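Local coordinates for protein 4-amino-4-deoxychorismate lyase (Legionella pneumophila, PDB 3LUL) that is a pyridoxal-phosphate enzyme of the aminotransferase class IV family, found as a dimer of two-domain subunits, at residues T14-R22 against E101-Q111; Y115-S126 against L239-D249. All coordinates share one frame; numbering follows the deposited sequence. Where two conformers were deposited one is given.

Interaction 1. Residues T14-R22 against E101-Q111; sequences TPSFGIDDR and ERGQVSQLIFQ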
loop_
_atom_site.group_PDB
_atom_site.type_symbol
_atom_site.label_atom_id
_atom_site.label_comp_id
_atom_site.label_asym_id
_atom_site.label_seq_id
_atom_site.Cartn_x
_atom_site.Cartn_y
_atom_site.Cartn_z
ATOM N N THR B 14 19.204 14.792 9.242
ATOM C CA THR B 14 18.131 14.549 8.254
ATOM C C THR B 14 16.750 14.499 8.929
ATOM O O THR B 14 16.602 13.887 10.000
ATOM C CB THR B 14 18.316 13.214 7.482
ATOM O OG1 THR B 14 19.705 12.868 7.435
ATOM C CG2 THR B 14 17.771 13.339 6.055
ATOM N N PRO B 15 15.737 15.148 8.320
ATOM C CA PRO B 15 14.413 15.088 8.934
ATOM C C PRO B 15 13.714 13.761 8.663
ATOM O O PRO B 15 14.007 13.103 7.652
ATOM C CB PRO B 15 13.655 16.237 8.251
ATOM C CG PRO B 15 14.288 16.384 6.939
ATOM C CD PRO B 15 15.733 15.948 7.082
ATOM N N SER B 16 12.802 13.373 9.558
ATOM C CA SER B 16 11.859 12.286 9.266
ATOM C C SER B 16 10.484 12.561 9.878
ATOM O O SER B 16 10.276 13.583 10.512
ATOM C CB SER B 16 12.393 10.944 9.768
ATOM O OG SER B 16 11.733 9.838 9.121
ATOM N N PHE B 17 9.568 11.618 9.672
ATOM C CA PHE B 17 8.190 11.721 10.149
ATOM C C PHE B 17 8.049 11.059 11.521
ATOM O O PHE B 17 8.680 10.043 11.780
ATOM C CB PHE B 17 7.260 11.047 9.152
ATOM C CG PHE B 17 7.327 11.638 7.758
ATOM C CD1 PHE B 17 6.746 12.863 7.478
ATOM C CD2 PHE B 17 7.960 10.937 6.721
ATOM C CE1 PHE B 17 6.795 13.392 6.197
ATOM C CE2 PHE B 17 7.992 11.444 5.443
ATOM C CZ PHE B 17 7.423 12.686 5.176
ATOM N N GLY B 18 7.216 11.625 12.391
ATOM C CA GLY B 18 7.069 11.124 13.761
ATOM C C GLY B 18 6.161 9.894 13.727
ATOM O O GLY B 18 5.432 9.676 12.767
ATOM N N ILE B 19 6.186 9.108 14.792
ATOM C CA ILE B 19 5.531 7.795 14.767
ATOM C C ILE B 19 4.001 7.918 14.777
ATOM O O ILE B 19 3.322 6.995 14.406
ATOM C CB ILE B 19 5.998 6.937 15.959
ATOM C CG1 ILE B 19 5.681 5.448 15.725
ATOM C CG2 ILE B 19 5.415 7.476 17.250
ATOM C CD1 ILE B 19 6.330 4.872 14.473
ATOM N N ASP B 20 3.482 9.063 15.194
ATOM C CA ASP B 20 2.034 9.352 15.131
ATOM C C ASP B 20 1.540 9.854 13.761
ATOM O O ASP B 20 0.364 10.213 13.626
ATOM C CB ASP B 20 1.660 10.378 16.211
ATOM C CG ASP B 20 2.381 11.737 16.025
ATOM O OD1 ASP B 20 3.385 11.801 15.266
ATOM O OD2 ASP B 20 1.967 12.748 16.650
ATOM N N ASP B 21 2.442 9.922 12.767
ATOM C CA ASP B 21 2.101 10.413 11.433
ATOM C C ASP B 21 1.299 9.365 10.664
ATOM O O ASP B 21 1.580 8.160 10.725
ATOM C CB ASP B 21 3.376 10.812 10.663
ATOM C CG ASP B 21 3.096 11.722 9.485
ATOM O OD1 ASP B 21 2.295 11.322 8.630
ATOM O OD2 ASP B 21 3.684 12.825 9.416
ATOM N N ARG B 22 0.260 9.818 9.960
ATOM C CA ARG B 22 -0.602 8.881 9.240
ATOM C C ARG B 22 0.109 8.206 8.042
ATOM O O ARG B 22 -0.396 7.224 7.497
ATOM C CB ARG B 22 -1.921 9.551 8.819
ATOM C CG ARG B 22 -2.770 9.985 10.007
ATOM C CD ARG B 22 -4.039 10.667 9.592
ATOM N NE ARG B 22 -4.744 9.949 8.521
ATOM C CZ ARG B 22 -5.503 8.857 8.700
ATOM N NH1 ARG B 22 -5.710 8.320 9.902
ATOM N NH2 ARG B 22 -6.090 8.306 7.657
ATOM N N GLU B 101 -9.352 9.185 10.748
ATOM C CA GLU B 101 -8.957 10.476 11.268
ATOM C C GLU B 101 -8.263 11.273 10.163
ATOM O O GLU B 101 -7.878 10.732 9.119
ATOM C CB GLU B 101 -8.025 10.309 12.480
ATOM C CG GLU B 101 -8.738 9.684 13.675
ATOM C CD GLU B 101 -9.846 10.588 14.203
ATOM O OE1 GLU B 101 -9.591 11.798 14.334
ATOM O OE2 GLU B 101 -10.958 10.094 14.473
ATOM N N ARG B 102 -8.091 12.561 10.410
ATOM C CA ARG B 102 -7.622 13.488 9.399
ATOM C C ARG B 102 -6.472 14.297 10.013
ATOM O O ARG B 102 -6.594 14.824 11.135
ATOM C CB ARG B 102 -8.836 14.360 9.031
ATOM C CG ARG B 102 -8.693 15.337 7.888
ATOM C CD ARG B 102 -9.030 14.712 6.540
ATOM N NE ARG B 102 -10.454 14.489 6.256
ATOM C CZ ARG B 102 -10.915 13.911 5.133
ATOM N NH1 ARG B 102 -10.078 13.494 4.164
ATOM N NH2 ARG B 102 -12.225 13.748 4.962
ATOM N N GLY B 103 -5.345 14.383 9.318
ATOM C CA GLY B 103 -4.239 15.217 9.788
ATOM C C GLY B 103 -4.578 16.643 9.445
ATOM O O GLY B 103 -4.872 16.945 8.289
ATOM N N GLN B 104 -4.547 17.511 10.446
ATOM C CA GLN B 104 -4.805 18.937 10.244
ATOM C C GLN B 104 -3.642 19.603 9.510
ATOM O O GLN B 104 -3.863 20.579 8.775
ATOM C CB GLN B 104 -4.996 19.675 11.584
ATOM C CG GLN B 104 -5.863 18.943 12.608
ATOM C CD GLN B 104 -6.897 19.841 13.266
ATOM O OE1 GLN B 104 -6.747 20.236 14.434
ATOM N NE2 GLN B 104 -7.949 20.179 12.515
ATOM N N VAL B 105 -2.416 19.118 9.754
ATOM C CA VAL B 105 -1.210 19.671 9.123
ATOM C C VAL B 105 -0.407 18.557 8.439
ATOM O O VAL B 105 0.125 17.646 9.098
ATOM C CB VAL B 105 -0.317 20.462 10.123
ATOM C CG1 VAL B 105 0.925 21.059 9.403
ATOM C CG2 VAL B 105 -1.135 21.561 10.830
ATOM N N SER B 106 -0.361 18.616 7.118
ATOM C CA SER B 106 0.473 17.704 6.351
ATOM C C SER B 106 1.946 18.131 6.433
ATOM O O SER B 106 2.274 19.279 6.755
ATOM C CB SER B 106 -0.024 17.600 4.906
ATOM O OG SER B 106 -0.083 18.864 4.270
ATOM N N GLN B 107 2.830 17.175 6.174
ATOM C CA GLN B 107 4.246 17.369 6.368
ATOM C C GLN B 107 4.901 17.016 5.047
ATOM O O GLN B 107 4.533 16.052 4.407
ATOM C CB GLN B 107 4.751 16.486 7.508
ATOM C CG GLN B 107 3.849 16.485 8.762
ATOM C CD GLN B 107 4.085 17.672 9.650
ATOM O OE1 GLN B 107 5.226 17.941 10.030
ATOM N NE2 GLN B 107 3.014 18.407 9.989
ATOM N N LEU B 108 5.852 17.824 4.635
ATOM C CA LEU B 108 6.558 17.609 3.405
ATOM C C LEU B 108 8.044 17.487 3.723
ATOM O O LEU B 108 8.579 18.309 4.501
ATOM C CB LEU B 108 6.267 18.787 2.506
ATOM C CG LEU B 108 6.645 18.822 1.044
ATOM C CD1 LEU B 108 6.224 17.534 0.284
ATOM C CD2 LEU B 108 6.026 20.077 0.450
ATOM N N ILE B 109 8.696 16.454 3.179
ATOM C CA ILE B 109 10.147 16.291 3.265
ATOM C C ILE B 109 10.742 16.172 1.854
ATOM O O ILE B 109 10.196 15.479 0.994
ATOM C CB ILE B 109 10.547 15.086 4.136
ATOM C CG1 ILE B 109 10.172 15.362 5.600
ATOM C CG2 ILE B 109 12.080 14.732 4.001
ATOM C CD1 ILE B 109 10.458 14.172 6.563
ATOM N N PHE B 110 11.849 16.884 1.630
ATOM C CA PHE B 110 12.634 16.744 0.395
ATOM C C PHE B 110 13.985 16.107 0.659
ATOM O O PHE B 110 14.665 16.441 1.636
ATOM C CB PHE B 110 12.899 18.105 -0.236
ATOM C CG PHE B 110 11.667 18.875 -0.564
ATOM C CD1 PHE B 110 11.083 18.739 -1.826
ATOM C CD2 PHE B 110 11.110 19.771 0.357
ATOM C CE1 PHE B 110 9.955 19.470 -2.158
ATOM C CE2 PHE B 110 9.985 20.507 0.026
ATOM C CZ PHE B 110 9.414 20.364 -1.230
ATOM N N GLN B 111 14.359 15.180 -0.206
ATOM C CA GLN B 111 15.660 14.503 -0.123
ATOM C C GLN B 111 16.283 14.381 -1.504
ATOM O O GLN B 111 15.602 14.028 -2.459
ATOM C CB GLN B 111 15.488 13.103 0.446
ATOM C CG GLN B 111 15.177 13.094 1.938
ATOM C CD GLN B 111 16.356 13.555 2.809
ATOM O OE1 GLN B 111 16.299 14.603 3.479
ATOM N NE2 GLN B 111 17.420 12.766 2.817
#

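Interaction 2. Residues Y115-S126 against L239-D249; sequences YSIQKHPVRLIS and LQGIRRVLSLD. With PO4 (phosphate ion), chain G.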
loop_
_atom_site.group_PDB
_atom_site.type_symbol
_atom_site.label_atom_id
_atom_site.label_comp_id
_atom_site.label_asym_id
_atom_site.label_seq_id
_atom_site.Cartn_x
_atom_site.Cartn_y
_atom_site.Cartn_z
ATOM N N TYR B 115 22.338 9.214 -8.776
ATOM C CA TYR B 115 22.088 7.900 -9.375
ATOM C C TYR B 115 22.594 7.863 -10.814
ATOM O O TYR B 115 22.746 8.912 -11.434
ATOM C CB TYR B 115 20.593 7.587 -9.341
ATOM C CG TYR B 115 19.779 8.433 -10.295
ATOM C CD1 TYR B 115 19.395 9.719 -9.960
ATOM C CD2 TYR B 115 19.424 7.949 -11.546
ATOM C CE1 TYR B 115 18.668 10.494 -10.849
ATOM C CE2 TYR B 115 18.694 8.706 -12.429
ATOM C CZ TYR B 115 18.304 9.979 -12.078
ATOM O OH TYR B 115 17.590 10.728 -12.968
ATOM N N SER B 116 22.861 6.655 -11.316
ATOM C CA SER B 116 23.296 6.425 -12.695
ATOM C C SER B 116 22.111 6.057 -13.592
ATOM O O SER B 116 21.295 5.227 -13.228
ATOM C CB SER B 116 24.331 5.280 -12.771
ATOM O OG SER B 116 25.581 5.617 -12.171
ATOM N N ILE B 117 22.037 6.667 -14.772
ATOM C CA ILE B 117 21.081 6.254 -15.787
ATOM C C ILE B 117 21.524 4.902 -16.345
ATOM O O ILE B 117 22.636 4.747 -16.787
ATOM C CB ILE B 117 20.870 7.340 -16.873
ATOM C CG1 ILE B 117 20.094 8.521 -16.262
ATOM C CG2 ILE B 117 20.062 6.786 -18.058
ATOM C CD1 ILE B 117 20.099 9.799 -17.097
ATOM N N GLN B 118 20.639 3.912 -16.243
ATOM C CA GLN B 118 20.888 2.555 -16.718
ATOM C C GLN B 118 20.599 2.477 -18.225
ATOM O O GLN B 118 19.493 2.799 -18.652
ATOM C CB GLN B 118 19.995 1.586 -15.964
ATOM C CG GLN B 118 20.331 1.486 -14.468
ATOM C CD GLN B 118 19.113 1.704 -13.557
ATOM O OE1 GLN B 118 17.998 1.252 -13.854
ATOM N NE2 GLN B 118 19.329 2.396 -12.437
ATOM N N LYS B 119 21.575 2.069 -19.029
ATOM C CA LYS B 119 21.384 2.054 -20.509
ATOM C C LYS B 119 21.261 0.651 -21.151
ATOM O O LYS B 119 20.826 0.545 -22.312
ATOM C CB LYS B 119 22.382 2.965 -21.250
ATOM C CG LYS B 119 23.837 2.984 -20.732
ATOM C CD LYS B 119 24.517 4.298 -21.123
ATOM C CE LYS B 119 26.037 4.166 -21.216
ATOM N NZ LYS B 119 26.646 3.573 -19.986
ATOM N N HIS B 120 21.594 -0.397 -20.396
ATOM C CA HIS B 120 21.286 -1.773 -20.800
ATOM C C HIS B 120 19.751 -1.986 -20.926
ATOM O O HIS B 120 18.978 -1.501 -20.092
ATOM C CB HIS B 120 21.958 -2.807 -19.859
ATOM C CG HIS B 120 21.527 -2.742 -18.418
ATOM N ND1 HIS B 120 20.903 -3.798 -17.786
ATOM C CD2 HIS B 120 21.670 -1.779 -17.472
ATOM C CE1 HIS B 120 20.658 -3.482 -16.528
ATOM N NE2 HIS B 120 21.107 -2.260 -16.313
ATOM N N PRO B 121 19.293 -2.693 -21.991
ATOM C CA PRO B 121 17.842 -2.892 -22.092
ATOM C C PRO B 121 17.290 -3.801 -21.011
ATOM O O PRO B 121 18.005 -4.668 -20.516
ATOM C CB PRO B 121 17.665 -3.535 -23.456
ATOM C CG PRO B 121 18.867 -3.131 -24.208
ATOM C CD PRO B 121 19.963 -3.164 -23.208
ATOM N N VAL B 122 16.032 -3.564 -20.636
ATOM C CA VAL B 122 15.431 -4.236 -19.482
ATOM C C VAL B 122 14.717 -5.523 -19.868
ATOM O O VAL B 122 14.131 -5.619 -20.932
ATOM C CB VAL B 122 14.441 -3.325 -18.724
ATOM C CG1 VAL B 122 15.186 -2.173 -18.116
ATOM C CG2 VAL B 122 13.365 -2.818 -19.627
ATOM N N ARG B 123 14.781 -6.501 -18.961
ATOM C CA ARG B 123 14.037 -7.748 -19.081
ATOM C C ARG B 123 12.831 -7.718 -18.133
ATOM O O ARG B 123 12.973 -7.452 -16.929
ATOM C CB ARG B 123 14.943 -8.942 -18.763
ATOM C CG ARG B 123 16.051 -9.206 -19.784
ATOM C CD ARG B 123 16.601 -10.613 -19.610
ATOM N NE ARG B 123 17.623 -10.987 -20.585
ATOM C CZ ARG B 123 17.360 -11.536 -21.769
ATOM N NH1 ARG B 123 16.104 -11.732 -22.148
ATOM N NH2 ARG B 123 18.353 -11.867 -22.585
ATOM N N LEU B 124 11.642 -7.991 -18.682
ATOM C CA LEU B 124 10.369 -7.969 -17.941
ATOM C C LEU B 124 9.763 -9.353 -17.802
ATOM O O LEU B 124 9.965 -10.201 -18.675
ATOM C CB LEU B 124 9.353 -7.097 -18.661
ATOM C CG LEU B 124 9.739 -5.641 -18.872
ATOM C CD1 LEU B 124 8.631 -4.876 -19.604
ATOM C CD2 LEU B 124 10.035 -4.960 -17.530
ATOM N N ILE B 125 9.030 -9.558 -16.706
ATOM C CA ILE B 125 8.147 -10.702 -16.544
ATOM C C ILE B 125 6.753 -10.204 -16.239
ATOM O O ILE B 125 6.581 -9.133 -15.653
ATOM C CB ILE B 125 8.620 -11.741 -15.466
ATOM C CG1 ILE B 125 8.918 -11.097 -14.115
ATOM C CG2 ILE B 125 9.842 -12.591 -15.992
ATOM C CD1 ILE B 125 8.150 -11.654 -12.945
ATOM N N SER B 126 5.747 -10.959 -16.664
ATOM C CA SER B 126 4.358 -10.588 -16.413
ATOM C C SER B 126 3.977 -11.097 -15.032
ATOM O O SER B 126 4.240 -12.243 -14.714
ATOM C CB SER B 126 3.438 -11.275 -17.432
ATOM O OG SER B 126 3.643 -10.810 -18.742
ATOM N N LEU B 239 13.033 9.707 -13.827
ATOM C CA LEU B 239 14.449 9.511 -13.509
ATOM C C LEU B 239 15.249 8.879 -14.624
ATOM O O LEU B 239 16.404 9.261 -14.846
ATOM C CB LEU B 239 14.668 8.719 -12.220
ATOM C CG LEU B 239 14.151 9.356 -10.951
ATOM C CD1 LEU B 239 14.368 8.378 -9.764
ATOM C CD2 LEU B 239 14.797 10.689 -10.705
ATOM N N GLN B 240 14.661 7.920 -15.321
ATOM C CA GLN B 240 15.402 7.182 -16.338
ATOM C C GLN B 240 15.102 7.629 -17.767
ATOM O O GLN B 240 15.856 7.296 -18.649
ATOM C CB GLN B 240 15.175 5.657 -16.163
ATOM C CG GLN B 240 15.844 5.052 -14.891
ATOM C CD GLN B 240 17.382 4.989 -14.957
ATOM O OE1 GLN B 240 17.982 4.831 -16.053
ATOM N NE2 GLN B 240 18.034 5.097 -13.783
ATOM N N GLY B 241 14.042 8.415 -17.980
ATOM C CA GLY B 241 13.582 8.767 -19.303
ATOM C C GLY B 241 13.093 7.504 -19.979
ATOM O O GLY B 241 12.348 6.712 -19.385
ATOM N N ILE B 242 13.523 7.298 -21.207
ATOM C CA ILE B 242 13.120 6.142 -21.968
ATOM C C ILE B 242 14.117 5.013 -21.703
ATOM O O ILE B 242 15.353 5.216 -21.806
ATOM C CB ILE B 242 13.048 6.478 -23.488
ATOM C CG1 ILE B 242 11.833 7.352 -23.764
ATOM C CG2 ILE B 242 13.017 5.194 -24.327
ATOM C CD1 ILE B 242 11.718 7.866 -25.190
ATOM N N ARG B 243 13.578 3.835 -21.403
ATOM C CA ARG B 243 14.367 2.623 -21.166
ATOM C C ARG B 243 13.878 1.580 -22.161
ATOM O O ARG B 243 12.673 1.295 -22.264
ATOM C CB ARG B 243 14.181 2.150 -19.734
ATOM C CG ARG B 243 15.036 0.944 -19.299
ATOM C CD ARG B 243 16.394 1.356 -18.675
ATOM N NE ARG B 243 17.280 0.187 -18.467
ATOM C CZ ARG B 243 17.459 -0.468 -17.313
ATOM N NH1 ARG B 243 16.803 -0.118 -16.207
ATOM N NH2 ARG B 243 18.275 -1.524 -17.259
ATOM N N ARG B 244 14.824 1.017 -22.913
ATOM C CA ARG B 244 14.485 0.040 -23.935
ATOM C C ARG B 244 14.205 -1.288 -23.277
ATOM O O ARG B 244 14.817 -1.616 -22.261
ATOM C CB ARG B 244 15.639 -0.092 -24.942
ATOM C CG ARG B 244 15.936 1.178 -25.712
ATOM C CD ARG B 244 17.272 1.083 -26.432
ATOM N NE ARG B 244 17.722 2.396 -26.919
ATOM C CZ ARG B 244 17.473 2.931 -28.123
ATOM N NH1 ARG B 244 16.781 2.279 -29.051
ATOM N NH2 ARG B 244 17.951 4.141 -28.417
ATOM N N VAL B 245 13.281 -2.041 -23.864
ATOM C CA VAL B 245 12.889 -3.368 -23.358
ATOM C C VAL B 245 13.418 -4.465 -24.287
ATOM O O VAL B 245 13.143 -4.472 -25.481
ATOM C CB VAL B 245 11.363 -3.479 -23.182
ATOM C CG1 VAL B 245 10.929 -4.932 -22.801
ATOM C CG2 VAL B 245 10.862 -2.477 -22.130
ATOM N N LEU B 246 14.207 -5.365 -23.715
ATOM C CA LEU B 246 14.794 -6.492 -24.430
ATOM C C LEU B 246 13.821 -7.649 -24.532
ATOM O O LEU B 246 13.785 -8.334 -25.546
ATOM C CB LEU B 246 16.096 -6.959 -23.761
ATOM C CG LEU B 246 16.807 -8.195 -24.364
ATOM C CD1 LEU B 246 17.138 -8.020 -25.842
ATOM C CD2 LEU B 246 18.072 -8.510 -23.575
ATOM N N SER B 247 13.025 -7.872 -23.497
ATOM C CA SER B 247 12.164 -9.040 -23.464
ATOM C C SER B 247 11.019 -8.929 -22.483
ATOM O O SER B 247 11.144 -8.243 -21.474
ATOM C CB SER B 247 12.971 -10.303 -23.139
ATOM O OG SER B 247 13.597 -10.244 -21.852
ATOM N N LEU B 248 9.942 -9.669 -22.775
ATOM C CA LEU B 248 8.835 -9.908 -21.843
ATOM C C LEU B 248 8.642 -11.428 -21.761
ATOM O O LEU B 248 8.350 -12.053 -22.778
ATOM C CB LEU B 248 7.540 -9.256 -22.322
ATOM C CG LEU B 248 6.281 -9.578 -21.494
ATOM C CD1 LEU B 248 6.405 -9.141 -19.986
ATOM C CD2 LEU B 248 5.049 -9.013 -22.159
ATOM N N ASP B 249 8.800 -12.002 -20.564
ATOM C CA ASP B 249 8.693 -13.460 -20.379
ATOM C C ASP B 249 9.647 -14.138 -21.382
ATOM O O ASP B 249 10.833 -13.803 -21.421
ATOM C CB ASP B 249 7.218 -13.870 -20.529
ATOM C CG ASP B 249 6.304 -13.134 -19.556
ATOM O OD1 ASP B 249 6.673 -13.044 -18.371
ATOM O OD2 ASP B 249 5.202 -12.685 -19.951
HETATM P P PO4 G . 24.895 4.448 -8.923
HETATM O O1 PO4 G . 24.623 5.651 -8.047
HETATM O O2 PO4 G . 26.071 4.713 -9.830
HETATM O O3 PO4 G . 25.207 3.236 -8.098
HETATM O O4 PO4 G . 23.621 4.230 -9.722
HETATM O O HOH W 1 17.214 4.637 -18.770
HETATM O O HOH W 2 12.106 -11.437 -20.038
#

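Interaction 1. Residues T14-R22 against E101-Q111
F17 and I109 meet because each side chain leaves its backbone beside the N and reaches into the space between the segments. CG of F17 is anti to the carbonyl carbon (chi1 -59°), which stands the ring over the strand, and I109 continues with an extended second torsion (chi2 177°) that pushes CD1 to the middle of that ring. The result is a CH-pi contact, I109 CD1 lying 3.7 Å from the F17 ring centroid, almost on the ring normal. The same methyl approaches S16 CA at 3.6 Å, while I109 CG2 packs on P15 CG at 4.0 Å, so one isoleucine fills the angle between proline and phenylalanine. S16 OG bonds F17 O of the second subunit, and the reverse. Q107 comes to the ring from its rim: CB lies in the ring plane, 3.9 Å from F17 CE1.

Beyond its bend, the Q107 chain turns away from F17 and gives NE2 to V105 O in a straight bond (3.1 Å, 176°); this bond, with R5 on OE1, fixes the rotation of the amide. D21 brushes this chain with OD2, 3.7 Å from Q107 CG, although its polar partner there is S91.

At the far end E101 O sits over the middle of the R22 guanidinium face, 3.1 Å from R22 CZ. The N-H groups point past it, toward E27 and L99 among others, so no hydrogen bond forms; E101 O accepts instead from R153 of the second subunit.

With only 460 Å² buried and no hydrogen bond across, residues 14-21 rest on one face of strand 106-113, and R22 on the loop 101-103 leading into it. The strand runs between strands 4-6 and 84-91; F17 also touches I89 and S91 of strand 84-91, whereas on the other face F110 meets helix 65-78.

Interaction 2. Residues Y115-S126 against L239-D249
V122 and L124 of strand 122-131 bond alternately to R244, L246 and S247 of the parallel strand 241-248 and to D249 just after it, in the tight half of this contact. V122 N donates to R244 O and V122 O receives L246 N; then L124 N reaches S247 O and L124 O takes D249 N (2.9 Å). Between V122 and R123 the register slips by one residue, a beta bulge that leaves L246 as the extra residue. On the sheet face bearing V122 and L124, L124 CD1 packs on V245 CG1 at 3.9 Å, and L124 CB lies 3.8 Å from L248 CD1. The ladder ends in a two-pronged grip: D249 OD1 accepts S126 N (2.8 Å) and D249 OD2 accepts S126 OG (2.7 Å), both on the syn side of the carboxylate, which also pairs with K224.

Toward Y115 the backbone ladder gives way to side-chain bonds, and the outer residues S116 and I117 are exposed. Bent at chi2 (91°), R243 turns its guanidinium edge to H120 O and grips it through NE and NH2, the R243 NE bond being 2.9 Å long. The Q240 amide bonds the backbone of 116-118 at two points: OE1 takes Q118 N at 2.8 Å, while NE2 gives only a weak bond to S116 O. Y115 OH binds L239 O in the carbonyl plane, on a lone pair (2.7 Å). On the solvent side S116 holds a phosphate ion, probably from the crystallisation liquor, through its N and OG.

A bulged parallel pair inside a mixed sheet, with strands 162-167 and 232-237 continuing it beyond either partner, belongs to the larger domain of the class IV aminotransferase fold.

The two interactions lie about 33 Å apart between centres, on opposite sides of the chain's centre, and share no sheet. They are in series along the chain: interaction 1 closes on strand 106-113, and the next strand, 122-131, opens interaction 2. Residues 115-121 thus carry the chain from the five-stranded sheet of the N-terminal domain into the larger mixed sheet, and Y115 and I117 still touch R34 of strand 28-36 on the way. Interaction 1 lies against the second subunit, which reaches eleven of its residues, whereas interaction 2 joins strands distant in sequence within the larger domain. Such a two-domain build, with pyridoxal phosphate carried on K141, is that of the class IV aminotransferases.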